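Local coordinates for plasmodium falciparum gamete antigen 27/25 (PDB 1N81), which is a gametocyte protein essential for sexual development of the malaria parasite, of unknown biochemical function and perhaps able to dimerise, at residues 55-58 with 59-63; 142-145 with 146-149. All coordinates share one frame; numbering follows the deposited sequence.

Contact 1: 55-58 with 59-63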
loop_
_atom_site.group_PDB
_atom_site.type_symbol
_atom_site.label_atom_id
_atom_site.label_comp_id
_atom_site.label_asym_id
_atom_site.label_seq_id
_atom_site.Cartn_x
_atom_site.Cartn_y
_atom_site.Cartn_z
ATOM N N ARG A 55 6.025 15.005 -1.552
ATOM C CA ARG A 55 5.247 16.121 -1.020
ATOM C C ARG A 55 3.805 15.636 -0.820
ATOM O O ARG A 55 3.144 16.008 0.148
ATOM C CB ARG A 55 5.297 17.320 -1.983
ATOM C CG ARG A 55 4.681 18.605 -1.418
ATOM C CD ARG A 55 4.696 19.730 -2.445
ATOM N NE ARG A 55 6.005 19.804 -3.074
ATOM C CZ ARG A 55 6.236 19.511 -4.346
ATOM N NH1 ARG A 55 5.239 19.131 -5.142
ATOM N NH2 ARG A 55 7.471 19.577 -4.813
ATOM N N TYR A 56 3.302 14.803 -1.736
ATOM C CA TYR A 56 1.946 14.288 -1.559
ATOM C C TYR A 56 1.893 13.375 -0.344
ATOM O O TYR A 56 0.906 13.366 0.386
ATOM C CB TYR A 56 1.446 13.548 -2.816
ATOM C CG TYR A 56 0.877 14.481 -3.855
ATOM C CD1 TYR A 56 1.665 15.479 -4.420
ATOM C CD2 TYR A 56 -0.454 14.396 -4.238
ATOM C CE1 TYR A 56 1.142 16.368 -5.337
ATOM C CE2 TYR A 56 -0.993 15.291 -5.163
ATOM C CZ TYR A 56 -0.182 16.266 -5.704
ATOM O OH TYR A 56 -0.683 17.124 -6.644
ATOM N N VAL A 57 2.940 12.602 -0.115
ATOM C CA VAL A 57 2.938 11.736 1.072
ATOM C C VAL A 57 2.818 12.604 2.334
ATOM O O VAL A 57 1.977 12.344 3.187
ATOM C CB VAL A 57 4.226 10.880 1.141
ATOM C CG1 VAL A 57 4.316 10.146 2.513
ATOM C CG2 VAL A 57 4.216 9.843 -0.040
ATOM N N ARG A 58 3.656 13.641 2.435
ATOM C CA ARG A 58 3.649 14.552 3.590
ATOM C C ARG A 58 2.283 15.133 3.843
ATOM O O ARG A 58 1.814 15.105 4.961
ATOM C CB ARG A 58 4.622 15.704 3.396
ATOM C CG ARG A 58 6.065 15.362 3.622
ATOM C CD ARG A 58 6.860 16.669 3.700
ATOM N NE ARG A 58 8.302 16.458 3.593
ATOM C CZ ARG A 58 8.973 16.365 2.445
ATOM N NH1 ARG A 58 8.338 16.469 1.283
ATOM N NH2 ARG A 58 10.286 16.160 2.466
ATOM N N LYS A 59 1.656 15.667 2.792
ATOM C CA LYS A 59 0.318 16.224 2.907
ATOM C C LYS A 59 -0.654 15.217 3.504
ATOM O O LYS A 59 -1.501 15.574 4.327
ATOM C CB LYS A 59 -0.186 16.670 1.533
ATOM C CG LYS A 59 -1.535 17.376 1.554
ATOM C CD LYS A 59 -1.872 17.904 0.168
ATOM C CE LYS A 59 -3.208 18.616 0.124
ATOM N NZ LYS A 59 -3.382 19.301 -1.198
ATOM N N ASN A 60 -0.536 13.951 3.102
ATOM C CA ASN A 60 -1.454 12.936 3.629
ATOM C C ASN A 60 -1.115 12.562 5.058
ATOM O O ASN A 60 -2.011 12.240 5.826
ATOM C CB ASN A 60 -1.509 11.701 2.710
ATOM C CG ASN A 60 -2.494 11.900 1.563
ATOM O OD1 ASN A 60 -3.669 11.582 1.688
ATOM N ND2 ASN A 60 -2.023 12.470 0.463
ATOM N N GLN A 61 0.172 12.605 5.409
ATOM C CA GLN A 61 0.577 12.339 6.772
ATOM C C GLN A 61 -0.088 13.415 7.662
ATOM O O GLN A 61 -0.517 13.170 8.805
ATOM C CB GLN A 61 2.077 12.471 6.894
ATOM C CG GLN A 61 2.821 11.291 6.401
ATOM C CD GLN A 61 4.298 11.459 6.573
ATOM O OE1 GLN A 61 4.904 12.311 5.944
ATOM N NE2 GLN A 61 4.888 10.649 7.433
ATOM N N ASN A 62 -0.165 14.619 7.120
ATOM C CA ASN A 62 -0.787 15.719 7.839
ATOM C C ASN A 62 -2.294 15.458 7.909
ATOM O O ASN A 62 -2.890 15.551 8.979
ATOM C CB ASN A 62 -0.504 17.031 7.117
ATOM C CG ASN A 62 -0.808 18.239 7.975
ATOM O OD1 ASN A 62 0.073 19.054 8.247
ATOM N ND2 ASN A 62 -2.051 18.357 8.413
ATOM N N ARG A 63 -2.908 15.105 6.782
ATOM C CA ARG A 63 -4.347 14.820 6.768
ATOM C C ARG A 63 -4.765 13.705 7.729
ATOM O O ARG A 63 -5.833 13.763 8.330
ATOM C CB ARG A 63 -4.825 14.452 5.353
ATOM C CG ARG A 63 -6.304 14.065 5.298
ATOM C CD ARG A 63 -6.766 13.553 3.931
ATOM N NE ARG A 63 -8.123 13.000 4.014
ATOM C CZ ARG A 63 -8.770 12.377 3.026
ATOM N NH1 ARG A 63 -8.202 12.214 1.834
ATOM N NH2 ARG A 63 -9.992 11.895 3.238
#
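The carbonyl oxygen of Tyr56 accepts two hydrogen bonds from a single residue one turn on: Asn60 N and Asn60 ND2 each lie 3.1 Å from Tyr56 O. The two donors arrive from opposite faces of the carbonyl plane, the side-chain one standing 36° above it and therefore not on a lone pair. From the amide's side the bond is nearly ideal, for Tyr56 O lies almost in the plane of the Asn60 amide and the N-H points straight at it (175°). Asn60 CG lies anti to its own carbonyl carbon (chi1 -84°), which folds the amide back along the helix; a weak bond from ND2 to Asp28 ties the same group to helix 13-35. On another flank Gln61 reaches back in the same sense, its OE1 resting 3.5 Å from Arg58 CA and 4.0 Å from Arg58 CG, and Gln74 gives OE1 a weak hydrogen bond. In the backbone, Gln61 N is hydrogen-bonded to Val57 O at 2.9 Å. Val57 packs on helix 71-89, while the Tyr56 ring meets Tyr29 edge-to-face. The i to i+4 backbone bonds are those of a regular alpha-helix, reinforced here by the Asn60 side chain, within an all-helical fold.

Contact 2: 142-145 with 146-149; sequences LFDT and YEYV
Glu147 folds back over the preceding turn, its CG 3.3 Å from Phe143 O and 4.0 Å from Phe143 CD2. The methylene meets the ring obliquely, and the carboxylate plane is turned 72° from that of the ring. A chi1 of -89° sets CG beside the backbone N of Glu147, and the extended chain then runs back next to Asp144. The two carboxylates lie side by side with their planes 23° apart, Asp144 OD1 standing 4.0 Å from Glu147 OE1. Arg140 bridges both oxygens and probably offsets their repulsion, whereas Glu147 OE2 takes the backbone N-H of Phe154. Elsewhere on the helix Tyr146 brings its CD1 to 3.1 Å from Leu142 O, oblique to the ring, while CE1 touches Leu142 CD2 at 4.4 Å. That carbonyl also receives the N-H of Tyr146, at 3.1 Å from N to O, and the phenol hydroxyl beyond is hydrogen-bonded to Glu115. Thr145 O accepts from Val149 N at 3.0 Å and lies at the edge of the Tyr148 ring. Farther out, Phe143 meets Phe154 and Tyr159 edge-to-face and packs against helices 96-122 and 156-173. These i to i+4 contacts typify an amphipathic alpha-helix, with Phe143 turned to the neighbouring helices and the Asp144-Glu147 pair bridged by Arg140, within an all-helical fold.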
loop_
_atom_site.group_PDB
_atom_site.type_symbol
_atom_site.label_atom_id
_atom_site.label_comp_id
_atom_site.label_asym_id
_atom_site.label_seq_id
_atom_site.Cartn_x
_atom_site.Cartn_y
_atom_site.Cartn_z
ATOM N N LEU A 142 -6.115 -14.125 -1.434
ATOM C CA LEU A 142 -6.809 -12.924 -0.987
ATOM C C LEU A 142 -7.108 -12.006 -2.194
ATOM O O LEU A 142 -8.186 -11.382 -2.256
ATOM C CB LEU A 142 -6.002 -12.183 0.080
ATOM C CG LEU A 142 -5.916 -12.874 1.449
ATOM C CD1 LEU A 142 -4.890 -12.144 2.311
ATOM C CD2 LEU A 142 -7.288 -12.872 2.154
ATOM N N PHE A 143 -6.182 -11.959 -3.158
ATOM C CA PHE A 143 -6.350 -11.150 -4.365
ATOM C C PHE A 143 -7.533 -11.626 -5.213
ATOM O O PHE A 143 -8.290 -10.809 -5.751
ATOM C CB PHE A 143 -5.091 -11.174 -5.257
ATOM C CG PHE A 143 -4.486 -9.817 -5.478
ATOM C CD1 PHE A 143 -3.548 -9.304 -4.573
ATOM C CD2 PHE A 143 -4.866 -9.040 -6.568
ATOM C CE1 PHE A 143 -3.017 -8.034 -4.763
ATOM C CE2 PHE A 143 -4.327 -7.762 -6.767
ATOM C CZ PHE A 143 -3.408 -7.267 -5.865
ATOM N N ASP A 144 -7.671 -12.936 -5.384
ATOM C CA ASP A 144 -8.799 -13.460 -6.155
ATOM C C ASP A 144 -10.119 -12.994 -5.567
ATOM O O ASP A 144 -11.042 -12.598 -6.285
ATOM C CB ASP A 144 -8.779 -14.980 -6.172
ATOM C CG ASP A 144 -7.615 -15.510 -6.960
ATOM O OD1 ASP A 144 -7.044 -14.712 -7.733
ATOM O OD2 ASP A 144 -7.272 -16.701 -6.816
ATOM N N THR A 145 -10.203 -13.030 -4.248
ATOM C CA THR A 145 -11.429 -12.624 -3.578
ATOM C C THR A 145 -11.765 -11.146 -3.730
ATOM O O THR A 145 -12.902 -10.780 -4.051
ATOM C CB THR A 145 -11.377 -12.975 -2.079
ATOM O OG1 THR A 145 -11.097 -14.369 -1.946
ATOM C CG2 THR A 145 -12.723 -12.708 -1.431
ATOM N N TYR A 146 -10.782 -10.281 -3.525
ATOM C CA TYR A 146 -11.067 -8.860 -3.618
ATOM C C TYR A 146 -11.182 -8.290 -5.025
ATOM O O TYR A 146 -11.902 -7.315 -5.215
ATOM C CB TYR A 146 -10.099 -8.081 -2.751
ATOM C CG TYR A 146 -10.307 -8.395 -1.301
ATOM C CD1 TYR A 146 -9.334 -9.073 -0.574
ATOM C CD2 TYR A 146 -11.492 -8.029 -0.649
ATOM C CE1 TYR A 146 -9.525 -9.380 0.764
ATOM C CE2 TYR A 146 -11.700 -8.336 0.695
ATOM C CZ TYR A 146 -10.706 -9.013 1.402
ATOM O OH TYR A 146 -10.884 -9.304 2.746
ATOM N N GLU A 147 -10.498 -8.891 -5.991
ATOM C CA GLU A 147 -10.611 -8.491 -7.389
ATOM C C GLU A 147 -12.083 -8.751 -7.758
ATOM O O GLU A 147 -12.744 -7.910 -8.352
ATOM C CB GLU A 147 -9.789 -9.399 -8.304
ATOM C CG GLU A 147 -8.364 -8.990 -8.548
ATOM C CD GLU A 147 -7.689 -9.902 -9.556
ATOM O OE1 GLU A 147 -7.836 -11.138 -9.428
ATOM O OE2 GLU A 147 -6.998 -9.391 -10.472
ATOM N N TYR A 148 -12.556 -9.955 -7.423
ATOM C CA TYR A 148 -13.932 -10.399 -7.695
ATOM C C TYR A 148 -14.936 -9.456 -7.057
ATOM O O TYR A 148 -15.846 -8.946 -7.715
ATOM C CB TYR A 148 -14.159 -11.822 -7.173
ATOM C CG TYR A 148 -15.610 -12.264 -7.259
ATOM C CD1 TYR A 148 -16.209 -12.490 -8.491
ATOM C CD2 TYR A 148 -16.407 -12.357 -6.107
ATOM C CE1 TYR A 148 -17.575 -12.789 -8.590
ATOM C CE2 TYR A 148 -17.771 -12.653 -6.185
ATOM C CZ TYR A 148 -18.341 -12.867 -7.442
ATOM O OH TYR A 148 -19.670 -13.166 -7.546
ATOM N N VAL A 149 -14.749 -9.199 -5.769
ATOM C CA VAL A 149 -15.634 -8.326 -5.025
ATOM C C VAL A 149 -15.710 -6.901 -5.561
ATOM O O VAL A 149 -16.772 -6.284 -5.576
ATOM C CB VAL A 149 -15.202 -8.267 -3.559
ATOM C CG1 VAL A 149 -15.718 -7.014 -2.904
ATOM C CG2 VAL A 149 -15.717 -9.501 -2.830
#

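Overall arrangement
Contacts 1 and 2 illustrate one principle, side chains folded back over a single helical turn, at two distant places in the same chain. Residues 55-63 belong to helix 50-63 and residues 142-149 to helix 136-150, so contact 1 closes well before contact 2 opens. Their centres lie 29 Å apart on opposite sides of the chain's centre, and their nearest atoms remain about 20 Å apart. No helix is shared: the first packs on helices 13-35 and 71-89, the second on helices 96-122 and 156-173. Each therefore reports on a different helix and its own set of neighbours within the all-helical Pfg27 fold.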